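Local coordinates for uncharacterized protein (Bacillus cereus, PDB 5F2H) that is of uncharacterised function but belongs to the alpha/beta hydrolase superfamily, and so is probably a hydrolase, perhaps of the carboxylesterase type, at the interface of chains A and B. Sequence-based numbering; all coordinates share one arbitrary frame. Chains: chain A/B, Uncharacterized protein.

Contact 1: the interface of chains A and B. Residues chain A 126, 129; chain B 154, 157-159.
CG of A:Lys129 lies anti to the carbonyl carbon (chi1 -56°) with the chain extended beyond it, and CG of B:Asp157 lies anti to the backbone N (chi1 -164°). Together these torsions bring the ammonium group of the lysine to the carboxylate of the aspartate. The two side chains cross obliquely near their ends. The ammonium nitrogen NZ of A:Lys129 makes a salt bridge to OD2 of B:Asp157 at 2.9 Å, which is also a hydrogen bond. NZ does not come in along the plane of the carboxylate. It meets OD2 from above that plane, 70° out of it. Charge may contribute much of the attraction. The last methylene of the lysine lies over the same group, with CE of A:Lys129 3.5 Å from CG of B:Asp157. The other carboxylate oxygen faces A:Ser126. OG of A:Ser126 is 3.6 Å from OD1 of B:Asp157, so this is a loose polar approach and not a bond. The serine buries more surface than the lysine, yet its contacts are long. B:Leu154, in the 3-10 helix 151-156, offers a methyl on another side of A:Ser126. B:Asp157 sits in the short turn between that helix and strand 158-164. The patch is a small, mainly polar part of a two-fold symmetric interface between copies of one protein. Past the turn, the hydroxyl OG1 of B:Thr159 stands 4.0 Å from OG of A:Ser126.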
loop_
_atom_site.group_PDB
_atom_site.type_symbol
_atom_site.label_atom_id
_atom_site.label_comp_id
_atom_site.label_asym_id
_atom_site.label_seq_id
_atom_site.Cartn_x
_atom_site.Cartn_y
_atom_site.Cartn_z
ATOM N N SER A 126 -7.899 5.994 3.406
ATOM C CA SER A 126 -6.513 6.197 3.812
ATOM C C SER A 126 -5.835 7.260 2.941
ATOM O O SER A 126 -6.384 7.699 1.933
ATOM C CB SER A 126 -5.749 4.884 3.701
ATOM O OG SER A 126 -5.822 4.395 2.378
ATOM N N LYS A 129 -1.370 7.338 -1.457
ATOM C CA LYS A 129 0.060 7.605 -1.356
ATOM C C LYS A 129 0.648 8.136 -2.659
ATOM O O LYS A 129 1.144 9.250 -2.698
ATOM C CB LYS A 129 0.817 6.341 -0.964
ATOM C CG LYS A 129 0.332 5.709 0.320
ATOM C CD LYS A 129 1.134 4.460 0.633
ATOM C CE LYS A 129 0.539 3.750 1.832
ATOM N NZ LYS A 129 1.290 2.523 2.211
ATOM N N LEU B 154 -5.737 3.862 10.144
ATOM C CA LEU B 154 -5.293 4.524 8.923
ATOM C C LEU B 154 -3.761 4.527 8.897
ATOM O O LEU B 154 -3.141 4.505 7.837
ATOM C CB LEU B 154 -5.832 5.947 8.865
ATOM C CG LEU B 154 -7.348 6.128 8.959
ATOM C CD1 LEU B 154 -7.683 7.613 8.934
ATOM C CD2 LEU B 154 -8.083 5.393 7.846
ATOM N N ASP B 157 -2.321 1.848 6.862
ATOM C CA ASP B 157 -2.792 1.901 5.487
ATOM C C ASP B 157 -4.148 1.239 5.271
ATOM O O ASP B 157 -4.392 0.697 4.201
ATOM C CB ASP B 157 -1.748 1.238 4.575
ATOM C CG ASP B 157 -1.939 1.572 3.102
ATOM O OD1 ASP B 157 -2.837 2.379 2.772
ATOM O OD2 ASP B 157 -1.165 1.046 2.270
ATOM N N TYR B 158 -5.026 1.283 6.269
ATOM C CA TYR B 158 -6.357 0.677 6.150
ATOM C C TYR B 158 -7.492 1.653 5.992
ATOM O O TYR B 158 -7.614 2.584 6.766
ATOM C CB TYR B 158 -6.712 -0.187 7.376
ATOM C CG TYR B 158 -6.103 -1.562 7.416
ATOM C CD1 TYR B 158 -4.853 -1.779 7.965
ATOM C CD2 TYR B 158 -6.827 -2.670 6.950
ATOM C CE1 TYR B 158 -4.313 -3.052 8.014
ATOM C CE2 TYR B 158 -6.295 -3.942 6.984
ATOM C CZ TYR B 158 -5.042 -4.128 7.523
ATOM O OH TYR B 158 -4.490 -5.382 7.559
ATOM N N THR B 159 -8.353 1.398 5.013
ATOM C CA THR B 159 -9.541 2.216 4.777
ATOM C C THR B 159 -10.492 1.768 5.871
ATOM O O THR B 159 -10.711 0.571 6.048
ATOM C CB THR B 159 -10.148 1.925 3.397
ATOM O OG1 THR B 159 -9.209 2.306 2.382
ATOM C CG2 THR B 159 -11.461 2.679 3.203
#

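Contact 2: the interface of chains A and B. Residues chain A 160-163, 189, 192-193; chain B 121-124.
The backbone N of B:Ile124 donates to the carbonyl O of A:Leu160 at 2.8 Å. A:Leu160 N returns a longer bond to B:Ile124 O. Two residues along, A:Leu162 N donates to B:Lys122 O at 2.8 Å, and B:Lys122 N donates back to A:Leu162 O. Strand 158-164 of chain A and strand 120-124 of chain B thus pair antiparallel, forming a beta sheet that runs across the chains. A:Ala161 and B:Tyr123 face each other between the two bonded pairs. Their side chains point to the same face of the sheet, towards helix 179-195 of chain A. The tyrosine CG lies anti to the carbonyl carbon (chi1 -70°), and the CD1-CE1 side of the ring lies against the methyl of the alanine. CE1 of B:Tyr123 touches that methyl, CB of A:Ala161, at 3.4 Å. The same ring atom meets A:Phe193, whose CD2 lies 3.6 Å away. The side chains of A:Phe193 and B:Tyr123 are set at a slant to each other. One face of the tyrosine ring is covered near its rim by CG2 of B:Val121, from its own strand. This neighbour may help to steady the ring. B:Val121 also packs against the imidazole of A:His189, with CB of the valine 3.5 Å from CD2 of the histidine. The two side chains run past each other in opposite directions. The phenol tip enters beside the helix, near A:Lys192. OH of B:Tyr123 ends 3.4 Å from the backbone O of A:His189, a polar approach without an assigned bond.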
loop_
_atom_site.group_PDB
_atom_site.type_symbol
_atom_site.label_atom_id
_atom_site.label_comp_id
_atom_site.label_asym_id
_atom_site.label_seq_id
_atom_site.Cartn_x
_atom_site.Cartn_y
_atom_site.Cartn_z
ATOM N N LEU A 160 5.793 2.727 -12.172
ATOM C CA LEU A 160 7.077 2.633 -12.869
ATOM C C LEU A 160 7.144 3.429 -14.130
ATOM O O LEU A 160 6.364 3.204 -15.065
ATOM C CB LEU A 160 7.381 1.176 -13.191
ATOM C CG LEU A 160 8.632 0.804 -13.991
ATOM C CD1 LEU A 160 9.910 1.337 -13.369
ATOM C CD2 LEU A 160 8.687 -0.717 -14.141
ATOM N N ALA A 161 8.097 4.358 -14.158
ATOM C CA ALA A 161 8.310 5.209 -15.311
ATOM C C ALA A 161 9.588 4.745 -15.969
ATOM O O ALA A 161 10.580 4.594 -15.295
ATOM C CB ALA A 161 8.439 6.650 -14.868
ATOM N N LEU A 162 9.539 4.442 -17.264
ATOM C CA LEU A 162 10.721 3.990 -17.996
ATOM C C LEU A 162 10.973 4.969 -19.113
ATOM O O LEU A 162 10.314 4.904 -20.138
ATOM C CB LEU A 162 10.535 2.575 -18.570
ATOM C CG LEU A 162 10.302 1.446 -17.561
ATOM C CD1 LEU A 162 10.134 0.118 -18.267
ATOM C CD2 LEU A 162 11.462 1.362 -16.582
ATOM N N PRO A 163 11.899 5.920 -18.895
ATOM C CA PRO A 163 12.197 6.898 -19.925
ATOM C C PRO A 163 13.119 6.326 -20.982
ATOM O O PRO A 163 13.912 5.433 -20.688
ATOM C CB PRO A 163 12.924 8.016 -19.160
ATOM C CG PRO A 163 12.655 7.754 -17.717
ATOM C CD PRO A 163 12.579 6.265 -17.637
ATOM N N HIS A 189 10.360 14.651 -17.945
ATOM C CA HIS A 189 9.471 13.559 -17.563
ATOM C C HIS A 189 9.007 13.700 -16.130
ATOM O O HIS A 189 7.807 13.587 -15.837
ATOM C CB HIS A 189 10.106 12.182 -17.738
ATOM C CG HIS A 189 10.355 11.792 -19.163
ATOM N ND1 HIS A 189 11.617 11.661 -19.698
ATOM C CD2 HIS A 189 9.497 11.541 -20.173
ATOM C CE1 HIS A 189 11.530 11.301 -20.964
ATOM N NE2 HIS A 189 10.253 11.225 -21.278
ATOM N N LYS A 192 6.577 16.851 -15.508
ATOM C CA LYS A 192 5.269 16.468 -16.027
ATOM C C LYS A 192 4.523 15.533 -15.075
ATOM O O LYS A 192 3.321 15.681 -14.862
ATOM C CB LYS A 192 5.465 15.787 -17.377
ATOM C CG LYS A 192 4.225 15.184 -18.013
ATOM C CD LYS A 192 4.611 14.478 -19.304
ATOM C CE LYS A 192 5.629 13.363 -19.051
ATOM N NZ LYS A 192 6.108 12.707 -20.301
ATOM N N PHE A 193 5.230 14.574 -14.499
ATOM C CA PHE A 193 4.596 13.645 -13.588
ATOM C C PHE A 193 4.132 14.264 -12.275
ATOM O O PHE A 193 3.021 14.004 -11.838
ATOM C CB PHE A 193 5.535 12.515 -13.262
ATOM C CG PHE A 193 4.945 11.523 -12.327
ATOM C CD1 PHE A 193 4.995 11.726 -10.955
ATOM C CD2 PHE A 193 4.315 10.392 -12.818
ATOM C CE1 PHE A 193 4.437 10.805 -10.087
ATOM C CE2 PHE A 193 3.766 9.467 -11.957
ATOM C CZ PHE A 193 3.826 9.671 -10.590
ATOM N N VAL B 121 8.607 7.803 -23.094
ATOM C CA VAL B 121 8.567 7.212 -21.781
ATOM C C VAL B 121 7.352 6.334 -21.711
ATOM O O VAL B 121 6.343 6.607 -22.368
ATOM C CB VAL B 121 8.432 8.280 -20.687
ATOM C CG1 VAL B 121 7.093 8.993 -20.797
ATOM C CG2 VAL B 121 8.575 7.659 -19.300
ATOM N N LYS B 122 7.455 5.281 -20.914
ATOM C CA LYS B 122 6.371 4.355 -20.721
ATOM C C LYS B 122 6.099 4.261 -19.257
ATOM O O LYS B 122 7.024 4.017 -18.486
ATOM C CB LYS B 122 6.746 2.969 -21.213
ATOM C CG LYS B 122 5.684 1.917 -20.905
ATOM C CD LYS B 122 6.070 0.576 -21.492
ATOM C CE LYS B 122 4.991 -0.453 -21.249
ATOM N NZ LYS B 122 5.334 -1.776 -21.835
ATOM N N TYR B 123 4.845 4.501 -18.873
ATOM C CA TYR B 123 4.437 4.400 -17.480
ATOM C C TYR B 123 3.667 3.104 -17.293
ATOM O O TYR B 123 2.943 2.667 -18.178
ATOM C CB TYR B 123 3.580 5.581 -17.031
ATOM C CG TYR B 123 4.311 6.899 -16.910
ATOM C CD1 TYR B 123 4.973 7.243 -15.730
ATOM C CD2 TYR B 123 4.301 7.827 -17.941
ATOM C CE1 TYR B 123 5.627 8.464 -15.594
ATOM C CE2 TYR B 123 4.950 9.053 -17.818
ATOM C CZ TYR B 123 5.613 9.372 -16.640
ATOM O OH TYR B 123 6.246 10.599 -16.519
ATOM N N ILE B 124 3.866 2.478 -16.145
ATOM C CA ILE B 124 3.202 1.228 -15.788
ATOM C C ILE B 124 2.669 1.439 -14.375
ATOM O O ILE B 124 3.348 1.153 -13.386
ATOM C CB ILE B 124 4.181 0.044 -15.815
ATOM C CG1 ILE B 124 4.816 -0.090 -17.190
ATOM C CG2 ILE B 124 3.485 -1.248 -15.451
ATOM C CD1 ILE B 124 5.762 -1.267 -17.300
#

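Contact 1 and contact 2 lie about 25 Å apart, measured between the centres of their C-alpha atoms. They share strand 158-164, but no residue. Contact 1 uses its start in chain B, and contact 2 its middle in chain A. The other side of contact 2 is strand 120-124, and that of contact 1 is the loop after it. Helix 179-195 serves contact 2 only. By the two-fold symmetry, each copy thus lends a strand to the other and adds a polar contact beyond it. As modelled, this resembles an exchange of segments and is compatible with a dimer, although the structure alone does not show one in solution.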